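Local coordinates for protein alpha-galactosidase (Lactobacillus brevis, PDB 3MI6) that probably hydrolyses terminal, non-reducing alpha-D-galactose residues from alpha-D-galactosides such as galactose oligosaccharides, galactomannans and galactolipids, as a member of glycosyl hydrolase family 36, at residues P543-T547 and A570-H575; Y567-M571 and L632-F638; I73-A78 and Q183-P187; L176-S182 and F291-A296; T378-D383 and V418-L424. The contacts are given in a common frame with arbitrary orientation. Residue numbers count along the deposited sequence, not the author numbering.

Along the chain contacts 3 and 4 come first and interleave, each taking one segment from strand 174-186; their centres lie 16 Å apart, and Tyr77 OH of contact 3 sits 2.7 Å from Leu180 O of contact 4, a probable hydrogen bond. Both belong to the beta-rich N-terminal part of the protein. Contact 5 follows, joining two loops of the (beta/alpha)8 barrel, about 28 Å centre to centre from contact 1, which pairs neighbouring barrel strands. Contact 2 shares Ala570 and Met571 with contact 1, their centres 10 Å apart; its segment 632-638 takes the chain from helix 630-635 into strand 637-640 of the C-terminal sheet. Together they sample the three-part build of a family 36 enzyme.

Contact 1. Residues P543-T547 and A570-H575; sequences PQAWT and AMMGAH
Two short, loosely bonded strands, 544-546 and 572-575, run side by side with axes 4.8 Å apart at closest and N-to-C directions 45° apart. Ala545 pairs with Met572 in a parallel bridge, CA to CA 5.5 Å. Backbone bonds flank that pair: Ala545 N gives to Met571 O at 2.7 Å, nearly straight at 172°, and Gly573 N gives to Ala545 O at 2.8 Å. Just before them, Met571 CA makes a CA-H...O contact with Pro543 O at 3.6 Å. These are strands six and seven of the (beta/alpha)8 barrel, joined through helix 553-566 as a beta-alpha-beta unit. Among side-chain hydrogen bonds, Thr547 (chi1 -39°) leaves the strand and turns its hydroxyl back, OG1 donating to Gly573 O at 2.8 Å. Packing centres on Trp546, with chi1 t and chi2 -130°. Its CZ3 lies 3.8 Å from Gly573 C, where the missing side chain matters: a CB would come 3.3 Å from Trp546 CE3. His575, chi1 m, sets its ring obliquely over the indole, centroids 4.1 Å apart, planes at 34°, while its ND1 bonds Glu605. Trp546 NE1 bonds Asp549, the predicted proton donor, which places the aromatic pair beside the probable active site. Ala545 and Met572, a selenomethionine like Met571, share the face away from Trp546; Met572 CB also comes within 3.3 Å of Thr547 OG1.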
# COMPACT_ATOMS: atom_id res chain seq x y z
N PRO D 543 3.40 4.92 40.88
CA PRO D 543 4.42 5.20 39.86
C PRO D 543 4.60 4.06 38.87
O PRO D 543 5.26 4.23 37.86
CB PRO D 543 5.68 5.38 40.68
CG PRO D 543 5.47 4.44 41.84
CD PRO D 543 4.01 4.60 42.19
N GLN D 544 4.01 2.90 39.16
CA GLN D 544 4.16 1.77 38.25
C GLN D 544 2.89 0.94 38.16
O GLN D 544 2.12 0.88 39.12
CB GLN D 544 5.34 0.89 38.67
CG GLN D 544 5.11 0.07 39.92
CD GLN D 544 6.41 -0.46 40.44
OE1 GLN D 544 7.44 0.20 40.33
NE2 GLN D 544 6.38 -1.66 41.00
N ALA D 545 2.65 0.33 37.01
CA ALA D 545 1.47 -0.49 36.83
C ALA D 545 1.86 -1.91 36.46
O ALA D 545 2.94 -2.13 35.92
CB ALA D 545 0.56 0.12 35.77
N TRP D 546 1.00 -2.88 36.78
CA TRP D 546 1.17 -4.25 36.30
C TRP D 546 0.73 -4.28 34.83
O TRP D 546 -0.46 -4.25 34.53
CB TRP D 546 0.35 -5.23 37.15
CG TRP D 546 0.48 -6.66 36.73
CD1 TRP D 546 -0.53 -7.55 36.50
CD2 TRP D 546 1.70 -7.38 36.46
NE1 TRP D 546 -0.02 -8.78 36.12
CE2 TRP D 546 1.35 -8.69 36.09
CE3 TRP D 546 3.06 -7.03 36.52
CZ2 TRP D 546 2.30 -9.66 35.77
CZ3 TRP D 546 4.00 -7.99 36.20
CH2 TRP D 546 3.62 -9.29 35.83
N THR D 547 1.70 -4.33 33.92
CA THR D 547 1.45 -4.02 32.51
C THR D 547 0.46 -4.94 31.81
O THR D 547 -0.42 -4.48 31.09
CB THR D 547 2.76 -4.01 31.73
OG1 THR D 547 3.78 -3.42 32.54
CG2 THR D 547 2.62 -3.21 30.42
N ALA D 570 9.97 2.72 33.38
CA ALA D 570 9.85 2.88 34.82
C ALA D 570 8.44 2.52 35.31
O ALA D 570 8.27 2.02 36.43
CB ALA D 570 10.19 4.32 35.21
N MSE D 571 7.46 2.73 34.45
CA MSE D 571 6.06 2.53 34.78
C MSE D 571 5.56 1.08 34.63
O MSE D 571 4.49 0.73 35.14
CB MSE D 571 5.20 3.47 33.95
CG MSE D 571 5.44 4.95 34.23
SE MSE D 571 4.23 6.08 33.16
CE MSE D 571 4.94 7.86 33.65
N MSE D 572 6.34 0.24 33.95
CA MSE D 572 5.90 -1.11 33.58
C MSE D 572 6.44 -2.21 34.48
O MSE D 572 7.60 -2.59 34.39
CB MSE D 572 6.35 -1.44 32.16
CG MSE D 572 5.56 -0.80 31.04
SE MSE D 572 6.48 -1.14 29.31
CE MSE D 572 7.35 0.62 29.01
N GLY D 573 5.59 -2.77 35.33
CA GLY D 573 5.98 -3.98 36.04
C GLY D 573 6.17 -5.09 35.01
O GLY D 573 5.48 -5.12 34.01
N ALA D 574 7.11 -6.00 35.26
CA ALA D 574 7.31 -7.16 34.41
C ALA D 574 7.90 -8.31 35.21
O ALA D 574 8.97 -8.18 35.77
CB ALA D 574 8.23 -6.81 33.27
N HIS D 575 7.20 -9.44 35.28
CA HIS D 575 7.73 -10.57 36.04
C HIS D 575 8.18 -11.73 35.14
O HIS D 575 7.54 -12.03 34.14
CB HIS D 575 6.69 -11.09 37.05
CG HIS D 575 6.15 -10.05 37.98
ND1 HIS D 575 5.02 -10.25 38.74
CD2 HIS D 575 6.59 -8.80 38.28
CE1 HIS D 575 4.78 -9.17 39.47
NE2 HIS D 575 5.72 -8.28 39.21

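Contact 2. Residues Y567-M571 and L632-F638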
# COMPACT_ATOMS: atom_id res chain seq x y z
N TYR D 567 4.43 5.31 27.40
CA TYR D 567 4.87 5.17 28.78
C TYR D 567 6.28 4.59 28.92
O TYR D 567 6.59 3.54 28.37
CB TYR D 567 3.82 4.36 29.57
CG TYR D 567 2.38 4.80 29.31
CD1 TYR D 567 1.73 5.68 30.15
CD2 TYR D 567 1.67 4.31 28.23
CE1 TYR D 567 0.42 6.06 29.92
CE2 TYR D 567 0.38 4.69 27.98
CZ TYR D 567 -0.25 5.57 28.82
OH TYR D 567 -1.56 5.96 28.57
N PRO D 568 7.14 5.27 29.69
CA PRO D 568 8.52 4.87 29.95
C PRO D 568 8.57 3.58 30.75
O PRO D 568 7.65 3.31 31.50
CB PRO D 568 9.07 6.00 30.82
CG PRO D 568 8.00 7.08 30.83
CD PRO D 568 6.73 6.44 30.49
N GLN D 569 9.64 2.82 30.62
CA GLN D 569 9.74 1.51 31.27
C GLN D 569 9.64 1.57 32.79
O GLN D 569 9.29 0.58 33.43
CB GLN D 569 11.04 0.80 30.87
CG GLN D 569 12.28 1.48 31.35
CD GLN D 569 12.75 2.58 30.44
OE1 GLN D 569 11.97 3.16 29.69
NE2 GLN D 569 14.05 2.88 30.50
N ALA D 570 9.97 2.72 33.38
CA ALA D 570 9.85 2.88 34.82
C ALA D 570 8.44 2.52 35.31
O ALA D 570 8.27 2.02 36.43
CB ALA D 570 10.19 4.32 35.21
N MSE D 571 7.46 2.73 34.45
CA MSE D 571 6.06 2.53 34.78
C MSE D 571 5.56 1.08 34.63
O MSE D 571 4.49 0.73 35.14
CB MSE D 571 5.20 3.47 33.95
CG MSE D 571 5.44 4.95 34.23
SE MSE D 571 4.23 6.08 33.16
CE MSE D 571 4.94 7.86 33.65
N LEU D 632 20.08 2.12 34.77
CA LEU D 632 20.06 2.14 33.31
C LEU D 632 18.75 1.55 32.78
O LEU D 632 18.05 2.16 31.96
CB LEU D 632 21.26 1.34 32.81
CG LEU D 632 21.55 1.34 31.31
CD1 LEU D 632 21.53 2.76 30.75
CD2 LEU D 632 22.88 0.66 31.00
N PHE D 633 18.41 0.36 33.27
CA PHE D 633 17.23 -0.38 32.82
C PHE D 633 15.92 0.35 33.13
O PHE D 633 15.06 0.54 32.28
CB PHE D 633 17.22 -1.75 33.48
CG PHE D 633 18.00 -2.80 32.74
CD1 PHE D 633 17.79 -3.03 31.40
CD2 PHE D 633 18.92 -3.59 33.40
CE1 PHE D 633 18.49 -4.00 30.73
CE2 PHE D 633 19.63 -4.56 32.73
CZ PHE D 633 19.41 -4.76 31.40
N GLN D 634 15.78 0.78 34.37
CA GLN D 634 14.58 1.47 34.79
C GLN D 634 14.45 2.92 34.31
O GLN D 634 13.36 3.33 33.93
CB GLN D 634 14.42 1.38 36.31
CG GLN D 634 14.25 -0.05 36.81
CD GLN D 634 14.11 -0.07 38.31
OE1 GLN D 634 14.30 0.95 38.96
NE2 GLN D 634 13.76 -1.23 38.87
N PHE D 635 15.53 3.71 34.31
CA PHE D 635 15.38 5.15 34.03
C PHE D 635 16.14 5.69 32.82
O PHE D 635 15.95 6.85 32.42
CB PHE D 635 15.73 6.00 35.26
CG PHE D 635 15.01 5.59 36.50
CD1 PHE D 635 13.64 5.82 36.62
CD2 PHE D 635 15.68 4.98 37.54
CE1 PHE D 635 12.96 5.45 37.75
CE2 PHE D 635 15.01 4.60 38.69
CZ PHE D 635 13.64 4.84 38.80
N GLY D 636 16.99 4.85 32.23
CA GLY D 636 17.72 5.22 31.03
C GLY D 636 16.82 5.62 29.88
O GLY D 636 15.69 5.18 29.79
N LYS D 637 17.34 6.47 29.01
CA LYS D 637 16.57 6.95 27.87
C LYS D 637 16.28 5.77 26.93
O LYS D 637 17.18 4.98 26.61
CB LYS D 637 17.32 8.08 27.16
CG LYS D 637 16.52 8.75 26.06
CD LYS D 637 17.27 9.89 25.39
CE LYS D 637 17.33 11.11 26.30
NZ LYS D 637 17.67 12.33 25.50
N PHE D 638 15.04 5.67 26.48
CA PHE D 638 14.57 4.48 25.78
C PHE D 638 14.42 4.70 24.29
O PHE D 638 13.66 5.56 23.84
CB PHE D 638 13.25 4.01 26.39
CG PHE D 638 12.78 2.65 25.92
CD1 PHE D 638 11.89 2.54 24.86
CD2 PHE D 638 13.16 1.50 26.58
CE1 PHE D 638 11.43 1.28 24.44
CE2 PHE D 638 12.71 0.24 26.16
CZ PHE D 638 11.84 0.14 25.09
O HOH W 1 11.98 4.93 32.52
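Gln569 does most of the work here, burying more area than any other residue of the contact. Its chi1 is p and its chi2 is m, a folded conformation that brings the amide to the point where helix 630-635 ends and the chain turns into strand 637-640. From there NE2 donates twice, to Gly636 O at 2.9 Å and to Phe633 O at 3.1 Å. An amide nitrogen with two protons suits this place, since it can satisfy two carbonyls at once. The aliphatic part of the side chain lies against the same backbone, CG 3.1 Å from Phe633 O, and OE1 sits 3.6 Å from Phe638 CB. Ala570, in the 3-10 segment 569-571, is small enough for the backbones to approach, its CA only 4.9 Å from that of Gln634. A water fills the gap, accepting from Ala570 N at 3.1 Å and donating to Gln634 O at 2.5 Å. Phe635, chi1 m, swings its ring back so that CE1 meets Ala570 CB at 3.9 Å. Gly636 follows the helix, and a CB there would clash with Leu632 O. Phe638, chi1 t, points toward Gln569 and also meets Trp654 of the C-terminal sheet. Because the carbonyls of Phe633, Gln634 and Gly636 are met by a side-chain amide and a water, this junction between barrel and C-terminal sheet is joined by polar bonds as well as by apolar contact.

Contact 3. Residues I73-A78 and Q183-P187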
# COMPACT_ATOMS: atom_id res chain seq x y z
N ILE D 73 -13.37 27.98 10.07
CA ILE D 73 -12.52 28.59 11.08
C ILE D 73 -12.02 27.60 12.13
O ILE D 73 -12.82 27.03 12.87
CB ILE D 73 -13.24 29.74 11.82
CG1 ILE D 73 -13.46 30.94 10.89
CG2 ILE D 73 -12.43 30.16 13.04
CD1 ILE D 73 -14.13 32.11 11.58
N LYS D 74 -10.71 27.42 12.20
CA LYS D 74 -10.11 26.62 13.26
C LYS D 74 -10.40 27.17 14.66
O LYS D 74 -10.09 28.32 14.97
CB LYS D 74 -8.60 26.53 13.06
CG LYS D 74 -8.15 25.62 11.94
CD LYS D 74 -6.78 26.08 11.46
CE LYS D 74 -6.94 27.43 10.80
NZ LYS D 74 -5.66 28.10 10.58
N ALA D 75 -10.98 26.35 15.51
CA ALA D 75 -11.37 26.80 16.83
C ALA D 75 -10.52 26.18 17.91
O ALA D 75 -9.83 25.18 17.69
CB ALA D 75 -12.81 26.47 17.08
N GLU D 76 -10.60 26.77 19.08
CA GLU D 76 -9.81 26.34 20.22
C GLU D 76 -10.67 25.55 21.21
O GLU D 76 -10.17 24.71 21.94
CB GLU D 76 -9.19 27.56 20.89
CG GLU D 76 -8.18 27.24 21.94
CD GLU D 76 -6.87 26.72 21.36
OE1 GLU D 76 -6.74 26.65 20.11
OE2 GLU D 76 -5.96 26.40 22.16
N TYR D 77 -11.96 25.83 21.21
CA TYR D 77 -12.89 25.16 22.11
C TYR D 77 -14.27 25.49 21.61
O TYR D 77 -14.89 26.42 22.09
CB TYR D 77 -12.71 25.66 23.56
CG TYR D 77 -13.13 24.65 24.60
CD1 TYR D 77 -12.31 23.59 24.93
CD2 TYR D 77 -14.35 24.74 25.23
CE1 TYR D 77 -12.69 22.65 25.86
CE2 TYR D 77 -14.74 23.82 26.16
CZ TYR D 77 -13.91 22.78 26.47
OH TYR D 77 -14.31 21.84 27.41
N ALA D 78 -14.75 24.74 20.64
CA ALA D 78 -15.98 25.11 19.94
C ALA D 78 -17.28 24.49 20.47
O ALA D 78 -17.29 23.40 21.05
CB ALA D 78 -15.83 24.84 18.44
N GLN D 183 -9.24 20.61 22.62
CA GLN D 183 -9.57 20.56 21.21
C GLN D 183 -8.39 21.11 20.46
O GLN D 183 -7.79 22.09 20.90
CB GLN D 183 -10.79 21.41 20.92
CG GLN D 183 -10.95 21.74 19.47
CD GLN D 183 -12.29 22.36 19.20
OE1 GLN D 183 -13.26 22.01 19.84
NE2 GLN D 183 -12.34 23.29 18.24
N LEU D 184 -8.04 20.47 19.35
CA LEU D 184 -7.00 20.98 18.47
C LEU D 184 -7.46 20.92 17.04
O LEU D 184 -7.75 19.85 16.52
CB LEU D 184 -5.68 20.21 18.61
CG LEU D 184 -4.67 20.64 17.54
CD1 LEU D 184 -4.42 22.18 17.58
CD2 LEU D 184 -3.33 19.85 17.56
N ASP D 185 -7.52 22.07 16.39
CA ASP D 185 -7.81 22.09 14.98
C ASP D 185 -6.52 22.31 14.19
O ASP D 185 -5.76 23.24 14.48
CB ASP D 185 -8.83 23.18 14.65
CG ASP D 185 -10.23 22.84 15.13
OD1 ASP D 185 -10.52 21.65 15.38
OD2 ASP D 185 -11.06 23.78 15.25
N LEU D 186 -6.28 21.44 13.20
CA LEU D 186 -5.15 21.59 12.29
C LEU D 186 -5.67 21.86 10.90
O LEU D 186 -6.80 21.48 10.56
CB LEU D 186 -4.30 20.33 12.30
CG LEU D 186 -3.68 19.91 13.63
CD1 LEU D 186 -3.15 18.47 13.54
CD2 LEU D 186 -2.58 20.88 14.05
N PRO D 187 -4.84 22.52 10.07
CA PRO D 187 -5.20 23.01 8.73
C PRO D 187 -5.30 21.94 7.64
O PRO D 187 -5.84 22.26 6.58
CB PRO D 187 -4.04 23.96 8.40
CG PRO D 187 -3.21 24.04 9.64
CD PRO D 187 -3.44 22.81 10.39
O HOH W 2 -8.77 23.18 23.29
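Gln183 reaches across from its strand, chi1 and chi2 both t, and lays its extended side chain against the backbone from Ala75 to Ala78. Its amide uses both ends: OE1 accepts from Ala78 N at 3.2 Å in an almost straight bond, and NE2 gives a weak one to Ala75 O, also 3.2 Å. Two residues on, Asp185 accepts a shorter bond from Ala75 N to OD2, 2.6 Å, while its OD1 forms a salt bridge with Arg271. Strand 174-186 belongs to an antiparallel sheet of the N-terminal domain; the irregular segment 73-78, between strands 31-36 and 90-93 in the sequence, faces the side of the strand that carries Gln183 and Asp185. With no regular strand pairing, side chains that carry acceptors and donors take the place of backbone partners. A water adds to this, donating to Glu76 O at 2.5 Å and accepting from Gln183 N at 2.7 Å. The small side chains of Ala75 and Ala78 permit the close approach, Ala75 CB lying 3.4 Å from Gln183 NE2. At the far end the aliphatic part of Lys74 covers Asp185, CG to CB 3.7 Å, and Pro187 beyond it packs on Arg681 of a second subunit.

Contact 4. Residues L176-S182 and F291-A296; sequences LNRALSS and FQTPEA
Residues 176-182 follow a mostly extended path that corners at Asn177 and Ser181, where phi/psi are -85/-24 and -97/-26. In segment 291-296 the regular strand ends at Gln292, but the backbone stays extended through Thr293 and Pro294, psi 155 and 160. No backbone hydrogen bond joins the two; the nearest CA pair is Ser181 and Thr293, 5.6 Å apart. Ser181 and Ser182 both face Thr274 of strand 270-274 in a classic beta bulge. The contact packs a face of the sheet containing strand 174-186 against strand 290-301 of the nine-stranded sheet, within the beta-rich N-terminal part of the enzyme. Phe291 (chi1 t, chi2 80°) fills the space between them: its CD2 lies 3.5 Å from CD1 of Leu176 (chi1 m, chi2 t), and its CE2 3.6 Å from Ala179 CB, short enough to admit the ring. Thr293, chi1 p, puts CG2 3.5 Å from Ala179 O, and its OG1 accepts from Ala164 N. Ala296 CB meets Ser182 CB at 3.5 Å. Pro294 has no NH to offer, but its O accepts from two hydroxyls, Ser181 OG (chi1 m) at 2.7 Å across the contact and Thr293 OG1 at 3.1 Å within its own segment.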
# COMPACT_ATOMS: atom_id res chain seq x y z
N LEU D 176 -23.94 20.25 31.95
CA LEU D 176 -22.86 19.98 31.00
C LEU D 176 -23.07 18.62 30.37
O LEU D 176 -22.91 17.59 31.05
CB LEU D 176 -21.51 19.96 31.69
CG LEU D 176 -21.00 21.24 32.30
CD1 LEU D 176 -19.64 20.97 32.85
CD2 LEU D 176 -20.94 22.32 31.26
N ASN D 177 -23.41 18.60 29.08
CA ASN D 177 -23.59 17.32 28.39
C ASN D 177 -22.26 16.77 27.86
O ASN D 177 -22.10 15.57 27.65
CB ASN D 177 -24.57 17.47 27.22
CG ASN D 177 -25.83 18.19 27.61
OD1 ASN D 177 -26.74 17.61 28.20
ND2 ASN D 177 -25.91 19.46 27.26
N ARG D 178 -21.32 17.68 27.65
CA ARG D 178 -20.05 17.36 27.04
C ARG D 178 -19.01 18.36 27.55
O ARG D 178 -19.19 19.57 27.39
CB ARG D 178 -20.18 17.46 25.52
CG ARG D 178 -18.90 17.35 24.75
CD ARG D 178 -19.21 17.44 23.26
NE ARG D 178 -20.06 16.33 22.85
CZ ARG D 178 -19.74 15.46 21.91
NH1 ARG D 178 -18.58 15.58 21.25
NH2 ARG D 178 -20.57 14.46 21.62
N ALA D 179 -17.95 17.85 28.16
CA ALA D 179 -16.90 18.70 28.70
C ALA D 179 -15.53 18.13 28.36
O ALA D 179 -14.82 17.65 29.25
CB ALA D 179 -17.05 18.84 30.19
N LEU D 180 -15.16 18.18 27.08
CA LEU D 180 -13.85 17.68 26.68
C LEU D 180 -12.72 18.48 27.33
O LEU D 180 -12.94 19.58 27.82
CB LEU D 180 -13.69 17.69 25.17
CG LEU D 180 -14.14 16.46 24.37
CD1 LEU D 180 -14.59 15.34 25.26
CD2 LEU D 180 -15.21 16.81 23.34
N SER D 181 -11.52 17.92 27.31
CA SER D 181 -10.39 18.55 27.97
C SER D 181 -9.54 19.35 27.02
O SER D 181 -8.86 20.28 27.44
CB SER D 181 -9.51 17.51 28.63
OG SER D 181 -10.26 16.85 29.63
N SER D 182 -9.55 18.99 25.75
CA SER D 182 -8.72 19.66 24.77
C SER D 182 -9.29 19.52 23.38
O SER D 182 -9.79 18.45 23.00
CB SER D 182 -7.31 19.08 24.78
OG SER D 182 -6.60 19.49 23.63
N PHE D 291 -16.95 23.04 37.56
CA PHE D 291 -16.54 21.75 37.03
C PHE D 291 -15.17 21.82 36.37
O PHE D 291 -14.97 22.58 35.43
CB PHE D 291 -17.59 21.18 36.06
CG PHE D 291 -17.18 19.88 35.45
CD1 PHE D 291 -17.33 18.70 36.17
CD2 PHE D 291 -16.63 19.83 34.19
CE1 PHE D 291 -16.93 17.50 35.63
CE2 PHE D 291 -16.23 18.63 33.65
CZ PHE D 291 -16.39 17.47 34.37
N GLN D 292 -14.23 21.02 36.88
CA GLN D 292 -12.86 20.93 36.33
C GLN D 292 -12.67 19.68 35.43
O GLN D 292 -12.93 18.56 35.88
CB GLN D 292 -11.85 20.90 37.50
CG GLN D 292 -10.39 20.71 37.13
CD GLN D 292 -9.85 21.86 36.28
OE1 GLN D 292 -9.73 23.00 36.74
NE2 GLN D 292 -9.50 21.56 35.03
N THR D 293 -12.24 19.86 34.18
CA THR D 293 -11.90 18.68 33.37
C THR D 293 -10.56 18.09 33.78
O THR D 293 -9.71 18.79 34.34
CB THR D 293 -11.83 18.95 31.86
OG1 THR D 293 -10.62 19.65 31.55
CG2 THR D 293 -13.02 19.76 31.38
N PRO D 294 -10.35 16.78 33.52
CA PRO D 294 -9.03 16.18 33.74
C PRO D 294 -8.10 16.83 32.74
O PRO D 294 -8.58 17.37 31.74
CB PRO D 294 -9.24 14.71 33.38
CG PRO D 294 -10.69 14.50 33.33
CD PRO D 294 -11.31 15.81 32.97
N GLU D 295 -6.79 16.77 32.98
CA GLU D 295 -5.84 17.43 32.08
C GLU D 295 -5.51 16.63 30.82
O GLU D 295 -5.37 15.39 30.85
CB GLU D 295 -4.56 17.78 32.84
CG GLU D 295 -4.73 19.00 33.71
CD GLU D 295 -3.49 19.34 34.49
OE1 GLU D 295 -2.65 18.44 34.72
OE2 GLU D 295 -3.36 20.52 34.88
N ALA D 296 -5.38 17.34 29.70
CA ALA D 296 -4.88 16.76 28.46
C ALA D 296 -3.40 17.09 28.30
O ALA D 296 -3.02 18.24 28.46
CB ALA D 296 -5.67 17.29 27.27

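Contact 5. Residues T378-D383 and V418-L424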
# COMPACT_ATOMS: atom_id res chain seq x y z
N THR D 378 -14.57 -16.41 44.37
CA THR D 378 -16.01 -16.17 44.40
C THR D 378 -16.55 -15.87 45.79
O THR D 378 -17.73 -16.09 46.05
CB THR D 378 -16.78 -17.40 43.88
OG1 THR D 378 -16.64 -18.49 44.80
CG2 THR D 378 -16.26 -17.85 42.52
N THR D 379 -15.70 -15.38 46.69
CA THR D 379 -16.10 -15.21 48.09
C THR D 379 -15.13 -14.31 48.84
O THR D 379 -13.95 -14.33 48.54
CB THR D 379 -16.11 -16.56 48.87
OG1 THR D 379 -15.06 -16.57 49.84
CG2 THR D 379 -15.93 -17.77 47.94
N SER D 380 -15.62 -13.53 49.79
CA SER D 380 -14.77 -12.75 50.71
C SER D 380 -14.21 -11.45 50.17
O SER D 380 -13.54 -10.71 50.89
CB SER D 380 -13.48 -13.50 51.10
OG SER D 380 -13.72 -14.85 51.44
N LEU D 381 -14.46 -11.18 48.90
CA LEU D 381 -14.11 -9.89 48.33
C LEU D 381 -14.86 -8.79 49.05
O LEU D 381 -16.02 -8.55 48.79
CB LEU D 381 -14.43 -9.86 46.83
CG LEU D 381 -13.25 -9.47 45.93
CD1 LEU D 381 -11.94 -10.09 46.40
CD2 LEU D 381 -13.53 -9.86 44.50
N GLY D 382 -14.18 -8.12 49.97
CA GLY D 382 -14.77 -7.04 50.75
C GLY D 382 -14.36 -7.17 52.21
O GLY D 382 -14.52 -6.25 53.00
N ASP D 383 -13.82 -8.34 52.55
CA ASP D 383 -13.43 -8.64 53.92
C ASP D 383 -11.92 -8.48 54.12
O ASP D 383 -11.19 -9.46 54.26
CB ASP D 383 -13.84 -10.07 54.28
CG ASP D 383 -15.33 -10.24 54.36
OD1 ASP D 383 -16.04 -9.21 54.47
OD2 ASP D 383 -15.79 -11.39 54.33
N VAL D 418 -16.82 -6.18 45.69
CA VAL D 418 -17.58 -6.87 46.73
C VAL D 418 -18.18 -8.19 46.21
O VAL D 418 -18.85 -8.21 45.17
CB VAL D 418 -18.71 -5.96 47.33
CG1 VAL D 418 -19.68 -5.52 46.24
CG2 VAL D 418 -19.43 -6.64 48.51
N SER D 419 -17.91 -9.28 46.91
CA SER D 419 -18.52 -10.58 46.63
C SER D 419 -19.82 -10.73 47.43
O SER D 419 -19.94 -10.17 48.52
CB SER D 419 -17.55 -11.71 46.97
OG SER D 419 -16.82 -12.13 45.84
N VAL D 420 -20.80 -11.47 46.92
CA VAL D 420 -22.06 -11.61 47.64
C VAL D 420 -21.86 -12.48 48.88
O VAL D 420 -22.44 -12.22 49.93
CB VAL D 420 -23.20 -12.19 46.78
CG1 VAL D 420 -24.47 -12.30 47.59
CG2 VAL D 420 -23.44 -11.32 45.56
N ASP D 421 -21.03 -13.51 48.75
CA ASP D 421 -20.60 -14.26 49.92
C ASP D 421 -19.54 -13.47 50.67
O ASP D 421 -18.36 -13.79 50.60
CB ASP D 421 -20.03 -15.64 49.53
CG ASP D 421 -19.82 -16.56 50.76
OD1 ASP D 421 -20.30 -16.21 51.87
OD2 ASP D 421 -19.19 -17.64 50.61
N SER D 422 -19.96 -12.42 51.38
CA SER D 422 -19.02 -11.67 52.20
C SER D 422 -19.66 -10.85 53.31
O SER D 422 -20.70 -10.21 53.11
CB SER D 422 -18.15 -10.77 51.31
OG SER D 422 -18.83 -9.59 50.99
N ASP D 423 -19.02 -10.86 54.48
CA ASP D 423 -19.46 -10.07 55.64
C ASP D 423 -19.89 -8.64 55.28
O ASP D 423 -20.82 -8.09 55.88
CB ASP D 423 -18.33 -10.00 56.69
CG ASP D 423 -18.09 -11.34 57.42
OD1 ASP D 423 -18.68 -12.38 57.02
OD2 ASP D 423 -17.30 -11.34 58.40
N LEU D 424 -19.20 -8.04 54.31
CA LEU D 424 -19.46 -6.66 53.94
C LEU D 424 -20.85 -6.57 53.33
O LEU D 424 -21.61 -5.63 53.59
CB LEU D 424 -18.42 -6.18 52.92
CG LEU D 424 -17.97 -4.72 52.95
CD1 LEU D 424 -17.23 -4.37 51.66
CD2 LEU D 424 -19.13 -3.78 53.15
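This is a loop-to-loop contact of the (beta/alpha)8 barrel: segment 378-383 follows barrel strand 363-366, while residues 418-424 follow the next, 408-413. Leu381 lies about 5 Å, side chain to side chain, from Asp368, a predicted substrate-binding residue, so its end of the contact lies near the probable substrate site. Backbone groups make the main links. Asp421, the centre of an inverse gamma turn, presents its O to Ser380 N at 2.9 Å, and Ser419 N donates to Leu381 O at 2.8 Å; the latter carbonyl also receives a CA-H...O contact from Val418 CA at 3.1 Å. Ser422 OG donates to Ser419 O at 2.8 Å, so a small hydroxyl ties the loop to itself. The 380-383 turn is closed by Asp383 N to Ser380 O at 2.9 Å. Gly382 suits this turn because its phi of 136° is one that other residues rarely take, and a CB would come 3.0 Å from Leu424 CD1. Leu381 CB rests 3.4 Å from Ser419 OG. Asp383 turns its carboxylate to the backbone beyond Ser422, where acceptors can meet two consecutive amides: OD2 takes a bond from Asp423 N at 3.3 Å, and OD1 a weak one from Leu424 N at 3.4 Å.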